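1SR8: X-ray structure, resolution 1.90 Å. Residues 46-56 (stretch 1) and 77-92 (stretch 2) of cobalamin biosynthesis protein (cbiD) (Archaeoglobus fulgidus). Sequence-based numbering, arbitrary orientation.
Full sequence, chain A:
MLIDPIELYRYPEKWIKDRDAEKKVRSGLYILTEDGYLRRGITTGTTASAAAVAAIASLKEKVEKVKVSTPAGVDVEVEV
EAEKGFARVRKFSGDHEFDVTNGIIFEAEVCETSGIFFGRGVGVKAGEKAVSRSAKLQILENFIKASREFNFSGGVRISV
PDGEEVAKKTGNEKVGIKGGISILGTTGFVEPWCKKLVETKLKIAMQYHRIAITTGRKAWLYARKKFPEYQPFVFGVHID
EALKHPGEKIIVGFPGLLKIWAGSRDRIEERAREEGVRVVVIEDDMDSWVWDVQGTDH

Stretch 1 46-56: TTASAAAVAAI
Stretch 2 77-92: EVEVEAEKGFARVRKF

The closest backbone approach in this contact is made by a glycine at a hairpin turn. Gly85 CA lies 3.2 Å from Ala55 O, with an angle of 154° at the hydrogen, so the pair forms a CA-H...O contact. The two CA atoms, of Ala55 and Gly85, are 4.4 Å apart. No conventional hydrogen bond links the two stretches. The rest of the interface is mainly small apolar groups in van der Waals contact.

Stretch 1 is helical throughout, from Thr46 to Ile56, and the helix continues at both ends. Its phi/psi values stay near -64/-43. Backbone hydrogen bonds run from N of residue i+4 to O of residue i, for example Ala54 N to Ala50 O at 2.9 Å.

Stretch 2 is a beta hairpin. The first strand enters from earlier in the chain and runs from Glu77 toward the turn, and the second covers Phe86 to Arg90. A type I' turn from Glu83 to Phe86 joins them. Lys84 has phi/psi 47/59 and Gly85 has 82/2. At the Gly85 angles a CB would be jammed against the carbonyl O of the preceding residue, which calls for glycine. The strands are paired by backbone hydrogen bonds: Glu83 N to Phe86 O at 2.8 Å, Phe86 N to Glu83 O at 3.2 Å, Arg88 N to Glu81 O at 3.0 Å and Glu81 N to Arg88 O at 3.1 Å.

The helix packs on one face of the hairpin. Its N-to-C direction is 32° from that of the first strand (signed crossing angle -32°), so roughly parallel, with axes 7.6 Å apart at closest approach. It is 150° from that of the second, so roughly antiparallel, at 6.5 Å. The register is given by the nearest CA pairs: Thr47 with Lys91 at 5.7 Å, and Ala50 with Val78 at 6.4 Å.

Strand alternation sorts the side chains. Val78, Val80, Ala82, Ala87 and Val89 point toward the helix. Glu79, Glu81, Glu83, Phe86, Arg88 and Arg90 point away. Lys84 in the turn also points away, and its NZ forms a salt bridge with Glu83 OE2 at 2.8 Å; the hydrogen bond within it is weak.

The helix presents mostly alanines to the hairpin, and their short side chains fit with the close axis spacing. Ala50 CB meets Val78 CG1 (chi1 t) at 3.7 Å and Val89 CG1 (chi1 t) at 4.2 Å. Ala51 CB is 3.9 Å from Val89 CG2, and Ala51 O is 3.4 Å from Ala87 CB. Ala54 touches both strands: its CB is 3.6 Å from Val80 CG2 (chi1 m), and 3.8 Å from both Ala82 CB and Ala87 CB. Ala55 CB reaches Ala87 CB at 4.1 Å. These are van der Waals contacts; none is a hydrogen bond.

Thr47 (chi1 m) closes the other end. Its CG2 is 3.8 Å from Val89 CG1 and 3.7 Å from Val89 O. Its OG1 lies 3.4 Å from Lys91 CB, but is hydrogen-bonded elsewhere in the structure. Lys91 has chi1 at 159° and then an extended chain whose end leads away. The contact buries 532 Å², both sides summed.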

ATOM      1  N   THR A  46       5.696  -0.395  -5.296  1.00 16.74           N
ATOM      2  CA  THR A  46       6.350  -1.694  -5.251  1.00 16.20           C
ATOM      3  C   THR A  46       6.481  -2.292  -6.647  1.00 16.20           C
ATOM      4  O   THR A  46       7.456  -2.980  -6.945  1.00 16.22           O
ATOM      5  CB  THR A  46       5.581  -2.673  -4.370  1.00 17.42           C
ATOM      6  OG1 THR A  46       5.620  -2.224  -3.011  1.00 18.44           O
ATOM      7  CG2 THR A  46       6.192  -4.063  -4.468  1.00 15.44           C
ATOM      8  N   THR A  47       5.496  -2.032  -7.500  1.00 16.47           N
ATOM      9  CA  THR A  47       5.518  -2.554  -8.861  1.00 17.95           C
ATOM     10  C   THR A  47       6.631  -1.853  -9.627  1.00 19.43           C
ATOM     11  O   THR A  47       7.354  -2.478 -10.411  1.00 21.25           O
ATOM     12  CB  THR A  47       4.168  -2.332  -9.562  1.00 18.25           C
ATOM     13  OG1 THR A  47       3.134  -2.985  -8.808  1.00 17.12           O
ATOM     14  CG2 THR A  47       4.197  -2.901 -10.976  1.00 15.74           C
ATOM     15  N   ALA A  48       6.789  -0.559  -9.378  1.00 19.40           N
ATOM     16  CA  ALA A  48       7.843   0.208 -10.029  1.00 18.94           C
ATOM     17  C   ALA A  48       9.209  -0.332  -9.589  1.00 19.81           C
ATOM     18  O   ALA A  48      10.132  -0.479 -10.403  1.00 19.08           O
ATOM     19  CB  ALA A  48       7.712   1.687  -9.670  1.00 17.41           C
ATOM     20  N   SER A  49       9.332  -0.635  -8.296  1.00 19.64           N
ATOM     21  CA  SER A  49      10.579  -1.160  -7.756  1.00 18.87           C
ATOM     22  C   SER A  49      10.923  -2.483  -8.414  1.00 18.85           C
ATOM     23  O   SER A  49      12.077  -2.721  -8.787  1.00 19.20           O
ATOM     24  CB  SER A  49      10.467  -1.361  -6.243  1.00 19.22           C
ATOM     25  OG  SER A  49      10.368  -0.119  -5.577  1.00 18.97           O
ATOM     26  N   ALA A  50       9.919  -3.344  -8.551  1.00 16.92           N
ATOM     27  CA  ALA A  50      10.126  -4.650  -9.161  1.00 16.78           C
ATOM     28  C   ALA A  50      10.619  -4.493 -10.592  1.00 16.78           C
ATOM     29  O   ALA A  50      11.554  -5.183 -11.006  1.00 18.71           O
ATOM     30  CB  ALA A  50       8.834  -5.462  -9.127  1.00 15.57           C
ATOM     31  N   ALA A  51      10.003  -3.582 -11.343  1.00 16.84           N
ATOM     32  CA  ALA A  51      10.401  -3.343 -12.734  1.00 17.07           C
ATOM     33  C   ALA A  51      11.859  -2.910 -12.806  1.00 17.58           C
ATOM     34  O   ALA A  51      12.634  -3.437 -13.601  1.00 18.85           O
ATOM     35  CB  ALA A  51       9.507  -2.279 -13.373  1.00 14.22           C
ATOM     36  N   ALA A  52      12.236  -1.955 -11.964  1.00 17.90           N
ATOM     37  CA  ALA A  52      13.609  -1.458 -11.941  1.00 16.87           C
ATOM     38  C   ALA A  52      14.603  -2.558 -11.599  1.00 17.74           C
ATOM     39  O   ALA A  52      15.614  -2.725 -12.281  1.00 18.06           O
ATOM     40  CB  ALA A  52      13.732  -0.325 -10.939  1.00 17.48           C
ATOM     41  N   VAL A  53      14.323  -3.300 -10.534  1.00 18.34           N
ATOM     42  CA  VAL A  53      15.205  -4.382 -10.120  1.00 19.83           C
ATOM     43  C   VAL A  53      15.328  -5.462 -11.198  1.00 22.39           C
ATOM     44  O   VAL A  53      16.421  -5.967 -11.452  1.00 24.02           O
ATOM     45  CB  VAL A  53      14.707  -5.017  -8.812  1.00 19.74           C
ATOM     46  CG1 VAL A  53      15.527  -6.236  -8.480  1.00 19.31           C
ATOM     47  CG2 VAL A  53      14.795  -4.002  -7.684  1.00 18.22           C
ATOM     48  N   ALA A  54      14.213  -5.808 -11.839  1.00 23.55           N
ATOM     49  CA  ALA A  54      14.223  -6.833 -12.883  1.00 23.57           C
ATOM     50  C   ALA A  54      15.010  -6.388 -14.119  1.00 24.28           C
ATOM     51  O   ALA A  54      15.697  -7.186 -14.750  1.00 25.26           O
ATOM     52  CB  ALA A  54      12.796  -7.198 -13.271  1.00 23.69           C
ATOM     53  N   ALA A  55      14.910  -5.115 -14.473  1.00 23.47           N
ATOM     54  CA  ALA A  55      15.632  -4.612 -15.627  1.00 24.30           C
ATOM     55  C   ALA A  55      17.148  -4.743 -15.434  1.00 26.00           C
ATOM     56  O   ALA A  55      17.863  -5.153 -16.354  1.00 26.26           O
ATOM     57  CB  ALA A  55      15.248  -3.157 -15.886  1.00 24.25           C
ATOM     58  N   ILE A  56      17.635  -4.395 -14.240  1.00 26.18           N
ATOM     59  CA  ILE A  56      19.067  -4.475 -13.923  1.00 26.93           C
ATOM     60  C   ILE A  56      19.544  -5.926 -13.854  1.00 27.89           C
ATOM     61  O   ILE A  56      20.575  -6.282 -14.411  1.00 29.54           O
ATOM     62  CB  ILE A  56      19.391  -3.797 -12.557  1.00 26.08           C
ATOM     63  CG1 ILE A  56      19.188  -2.281 -12.657  1.00 25.06           C
ATOM     64  CG2 ILE A  56      20.823  -4.121 -12.133  1.00 25.06           C
ATOM     65  CD1 ILE A  56      19.434  -1.548 -11.358  1.00 22.38           C
ATOM     66  N   GLU A  77       8.239 -10.981  -3.246  1.00 30.38           N
ATOM     67  CA  GLU A  77       8.677 -11.534  -4.510  1.00 30.40           C
ATOM     68  C   GLU A  77       7.611 -11.184  -5.550  1.00 30.14           C
ATOM     69  O   GLU A  77       6.415 -11.413  -5.347  1.00 29.41           O
ATOM     70  CB  GLU A  77       8.843 -13.037  -4.361  1.00 33.30           C
ATOM     71  CG  GLU A  77       9.409 -13.737  -5.559  1.00 39.16           C
ATOM     72  CD  GLU A  77       9.615 -15.212  -5.285  1.00 41.92           C
ATOM     73  OE1 GLU A  77      10.556 -15.555  -4.530  1.00 43.11           O
ATOM     74  OE2 GLU A  77       8.818 -16.023  -5.808  1.00 44.16           O
ATOM     75  N   VAL A  78       8.056 -10.600  -6.658  1.00 29.67           N
ATOM     76  CA  VAL A  78       7.165 -10.174  -7.733  1.00 28.05           C
ATOM     77  C   VAL A  78       7.523 -10.861  -9.051  1.00 30.06           C
ATOM     78  O   VAL A  78       8.699 -10.956  -9.423  1.00 28.43           O
ATOM     79  CB  VAL A  78       7.254  -8.628  -7.945  1.00 27.68           C
ATOM     80  CG1 VAL A  78       6.317  -8.175  -9.055  1.00 24.44           C
ATOM     81  CG2 VAL A  78       6.919  -7.907  -6.651  1.00 25.72           C
ATOM     82  N   GLU A  79       6.498 -11.345  -9.749  1.00 30.63           N
ATOM     83  CA  GLU A  79       6.703 -11.991 -11.034  1.00 32.17           C
ATOM     84  C   GLU A  79       6.852 -10.904 -12.087  1.00 30.44           C
ATOM     85  O   GLU A  79       6.081  -9.949 -12.123  1.00 28.85           O
ATOM     86  CB  GLU A  79       5.527 -12.913 -11.369  1.00 34.64           C
ATOM     87  CG  GLU A  79       5.524 -14.185 -10.536  1.00 41.41           C
ATOM     88  CD  GLU A  79       5.103 -15.406 -11.338  1.00 46.38           C
ATOM     89  OE1 GLU A  79       3.890 -15.559 -11.611  1.00 48.57           O
ATOM     90  OE2 GLU A  79       5.996 -16.209 -11.705  1.00 49.42           O
ATOM     91  N   VAL A  80       7.860 -11.048 -12.936  1.00 29.74           N
ATOM     92  CA  VAL A  80       8.121 -10.058 -13.963  1.00 29.42           C
ATOM     93  C   VAL A  80       8.446 -10.728 -15.294  1.00 32.22           C
ATOM     94  O   VAL A  80       8.621 -11.947 -15.368  1.00 32.31           O
ATOM     95  CB  VAL A  80       9.330  -9.169 -13.573  1.00 28.16           C
ATOM     96  CG1 VAL A  80       9.113  -8.539 -12.216  1.00 26.73           C
ATOM     97  CG2 VAL A  80      10.601 -10.004 -13.558  1.00 28.24           C
ATOM     98  N   GLU A  81       8.516  -9.911 -16.338  1.00 33.74           N
ATOM     99  CA  GLU A  81       8.870 -10.362 -17.677  1.00 35.57           C
ATOM    100  C   GLU A  81      10.033  -9.451 -18.057  1.00 34.71           C
ATOM    101  O   GLU A  81       9.833  -8.361 -18.584  1.00 34.99           O
ATOM    102  CB  GLU A  81       7.701 -10.157 -18.640  1.00 38.98           C
ATOM    103  CG  GLU A  81       7.979 -10.641 -20.055  1.00 45.63           C
ATOM    104  CD  GLU A  81       6.892 -10.231 -21.035  1.00 49.07           C
ATOM    105  OE1 GLU A  81       6.718  -9.009 -21.251  1.00 51.80           O
ATOM    106  OE2 GLU A  81       6.210 -11.126 -21.589  1.00 50.72           O
ATOM    107  N   ALA A  82      11.248  -9.892 -17.769  1.00 34.98           N
ATOM    108  CA  ALA A  82      12.419  -9.081 -18.054  1.00 36.66           C
ATOM    109  C   ALA A  82      13.400  -9.753 -19.009  1.00 38.26           C
ATOM    110  O   ALA A  82      13.525 -10.978 -19.030  1.00 38.64           O
ATOM    111  CB  ALA A  82      13.122  -8.731 -16.749  1.00 34.98           C
ATOM    112  N   GLU A  83      14.100  -8.939 -19.795  1.00 39.25           N
ATOM    113  CA  GLU A  83      15.081  -9.457 -20.738  1.00 40.23           C
ATOM    114  C   GLU A  83      16.033  -8.378 -21.235  1.00 38.49           C
ATOM    115  O   GLU A  83      15.608  -7.375 -21.805  1.00 38.00           O
ATOM    116  CB  GLU A  83      14.376 -10.107 -21.927  1.00 42.88           C
ATOM    117  CG  GLU A  83      15.319 -10.795 -22.891  1.00 47.64           C
ATOM    118  CD  GLU A  83      14.593 -11.429 -24.054  1.00 50.58           C
ATOM    119  OE1 GLU A  83      13.780 -12.353 -23.817  1.00 52.26           O
ATOM    120  OE2 GLU A  83      14.831 -10.998 -25.203  1.00 53.16           O
ATOM    121  N   LYS A  84      17.324  -8.593 -21.003  1.00 38.10           N
ATOM    122  CA  LYS A  84      18.376  -7.671 -21.431  1.00 38.44           C
ATOM    123  C   LYS A  84      18.145  -6.193 -21.130  1.00 37.71           C
ATOM    124  O   LYS A  84      18.117  -5.366 -22.047  1.00 37.82           O
ATOM    125  CB  LYS A  84      18.632  -7.832 -22.933  1.00 41.22           C
ATOM    126  CG  LYS A  84      19.102  -9.219 -23.347  1.00 43.70           C
ATOM    127  CD  LYS A  84      19.566  -9.233 -24.803  1.00 48.01           C
ATOM    128  CE  LYS A  84      18.425  -8.969 -25.784  1.00 50.49           C
ATOM    129  NZ  LYS A  84      17.445 -10.099 -25.850  1.00 52.30           N
ATOM    130  N   GLY A  85      17.982  -5.858 -19.855  1.00 35.71           N
ATOM    131  CA  GLY A  85      17.792  -4.467 -19.488  1.00 33.23           C
ATOM    132  C   GLY A  85      16.390  -3.910 -19.626  1.00 32.71           C
ATOM    133  O   GLY A  85      16.172  -2.724 -19.380  1.00 32.40           O
ATOM    134  N   PHE A  86      15.434  -4.743 -20.025  1.00 30.93           N
ATOM    135  CA  PHE A  86      14.060  -4.283 -20.164  1.00 29.22           C
ATOM    136  C   PHE A  86      13.163  -5.141 -19.290  1.00 29.87           C
ATOM    137  O   PHE A  86      13.346  -6.355 -19.213  1.00 30.60           O
ATOM    138  CB  PHE A  86      13.606  -4.396 -21.613  1.00 28.80           C
ATOM    139  CG  PHE A  86      12.192  -3.935 -21.841  1.00 28.58           C
ATOM    140  CD1 PHE A  86      11.888  -2.581 -21.889  1.00 29.14           C
ATOM    141  CD2 PHE A  86      11.162  -4.859 -21.983  1.00 27.68           C
ATOM    142  CE1 PHE A  86      10.577  -2.153 -22.075  1.00 29.63           C
ATOM    143  CE2 PHE A  86       9.849  -4.444 -22.168  1.00 26.82           C
ATOM    144  CZ  PHE A  86       9.554  -3.092 -22.214  1.00 27.54           C
ATOM    145  N   ALA A  87      12.199  -4.515 -18.623  1.00 29.72           N
ATOM    146  CA  ALA A  87      11.275  -5.256 -17.761  1.00 28.75           C
ATOM    147  C   ALA A  87       9.853  -4.732 -17.865  1.00 27.99           C
ATOM    148  O   ALA A  87       9.619  -3.552 -18.093  1.00 27.61           O
ATOM    149  CB  ALA A  87      11.738  -5.211 -16.309  1.00 28.46           C
ATOM    150  N   ARG A  88       8.906  -5.639 -17.689  1.00 28.90           N
ATOM    151  CA  ARG A  88       7.489  -5.330 -17.766  1.00 28.97           C
ATOM    152  C   ARG A  88       6.869  -6.002 -16.543  1.00 28.23           C
ATOM    153  O   ARG A  88       7.018  -7.212 -16.360  1.00 27.16           O
ATOM    154  CB  ARG A  88       6.932  -5.934 -19.053  1.00 32.22           C
ATOM    155  CG  ARG A  88       5.524  -5.543 -19.385  1.00 38.55           C
ATOM    156  CD  ARG A  88       5.025  -6.282 -20.625  1.00 42.29           C
ATOM    157  NE  ARG A  88       3.690  -5.829 -21.013  1.00 45.79           N
ATOM    158  CZ  ARG A  88       3.431  -4.663 -21.605  1.00 46.81           C
ATOM    159  NH1 ARG A  88       4.425  -3.827 -21.893  1.00 45.82           N
ATOM    160  NH2 ARG A  88       2.173  -4.323 -21.888  1.00 47.35           N
ATOM    161  N   VAL A  89       6.196  -5.225 -15.697  1.00 25.87           N
ATOM    162  CA  VAL A  89       5.582  -5.783 -14.490  1.00 24.60           C
ATOM    163  C   VAL A  89       4.173  -5.254 -14.319  1.00 23.40           C
ATOM    164  O   VAL A  89       3.934  -4.061 -14.443  1.00 24.10           O
ATOM    165  CB  VAL A  89       6.389  -5.425 -13.225  1.00 25.27           C
ATOM    166  CG1 VAL A  89       5.821  -6.161 -12.024  1.00 26.65           C
ATOM    167  CG2 VAL A  89       7.853  -5.776 -13.417  1.00 25.80           C
ATOM    168  N   ARG A  90       3.238  -6.144 -14.026  1.00 23.35           N
ATOM    169  CA  ARG A  90       1.850  -5.747 -13.861  1.00 24.55           C
ATOM    170  C   ARG A  90       1.514  -5.658 -12.376  1.00 24.32           C
ATOM    171  O   ARG A  90       1.860  -6.542 -11.591  1.00 24.02           O
ATOM    172  CB  ARG A  90       0.933  -6.775 -14.547  1.00 26.92           C
ATOM    173  CG  ARG A  90      -0.520  -6.334 -14.764  1.00 28.75           C
ATOM    174  CD  ARG A  90      -1.360  -7.455 -15.414  1.00 28.84           C
ATOM    175  NE  ARG A  90      -0.943  -7.786 -16.778  1.00 26.81           N
ATOM    176  CZ  ARG A  90      -1.202  -7.039 -17.847  1.00 29.29           C
ATOM    177  NH1 ARG A  90      -1.885  -5.909 -17.727  1.00 30.47           N
ATOM    178  NH2 ARG A  90      -0.772  -7.414 -19.047  1.00 30.79           N
ATOM    179  N   LYS A  91       0.856  -4.575 -11.988  1.00 23.18           N
ATOM    180  CA  LYS A  91       0.457  -4.406 -10.602  1.00 23.73           C
ATOM    181  C   LYS A  91      -0.791  -5.237 -10.323  1.00 23.84           C
ATOM    182  O   LYS A  91      -1.685  -5.335 -11.175  1.00 25.04           O
ATOM    183  CB  LYS A  91       0.121  -2.947 -10.305  1.00 21.95           C
ATOM    184  CG  LYS A  91      -0.756  -2.812  -9.073  1.00 21.35           C
ATOM    185  CD  LYS A  91      -1.146  -1.397  -8.758  1.00 19.78           C
ATOM    186  CE  LYS A  91      -2.145  -1.407  -7.611  1.00 19.34           C
ATOM    187  NZ  LYS A  91      -2.610  -0.053  -7.230  1.00 20.26           N
ATOM    188  N   PHE A  92      -0.855  -5.840  -9.141  1.00 23.55           N
ATOM    189  CA  PHE A  92      -2.042  -6.597  -8.760  1.00 21.71           C
ATOM    190  C   PHE A  92      -2.547  -6.033  -7.447  1.00 21.14           C
ATOM    191  O   PHE A  92      -1.756  -5.671  -6.575  1.00 20.02           O
ATOM    192  CB  PHE A  92      -1.750  -8.101  -8.658  1.00 21.84           C
ATOM    193  CG  PHE A  92      -0.732  -8.480  -7.621  1.00 24.26           C
ATOM    194  CD1 PHE A  92      -1.095  -8.623  -6.286  1.00 24.19           C
ATOM    195  CD2 PHE A  92       0.581  -8.765  -7.996  1.00 24.98           C
ATOM    196  CE1 PHE A  92      -0.170  -9.050  -5.332  1.00 26.67           C
ATOM    197  CE2 PHE A  92       1.517  -9.194  -7.053  1.00 28.69           C
ATOM    198  CZ  PHE A  92       1.140  -9.339  -5.713  1.00 27.22           C
TER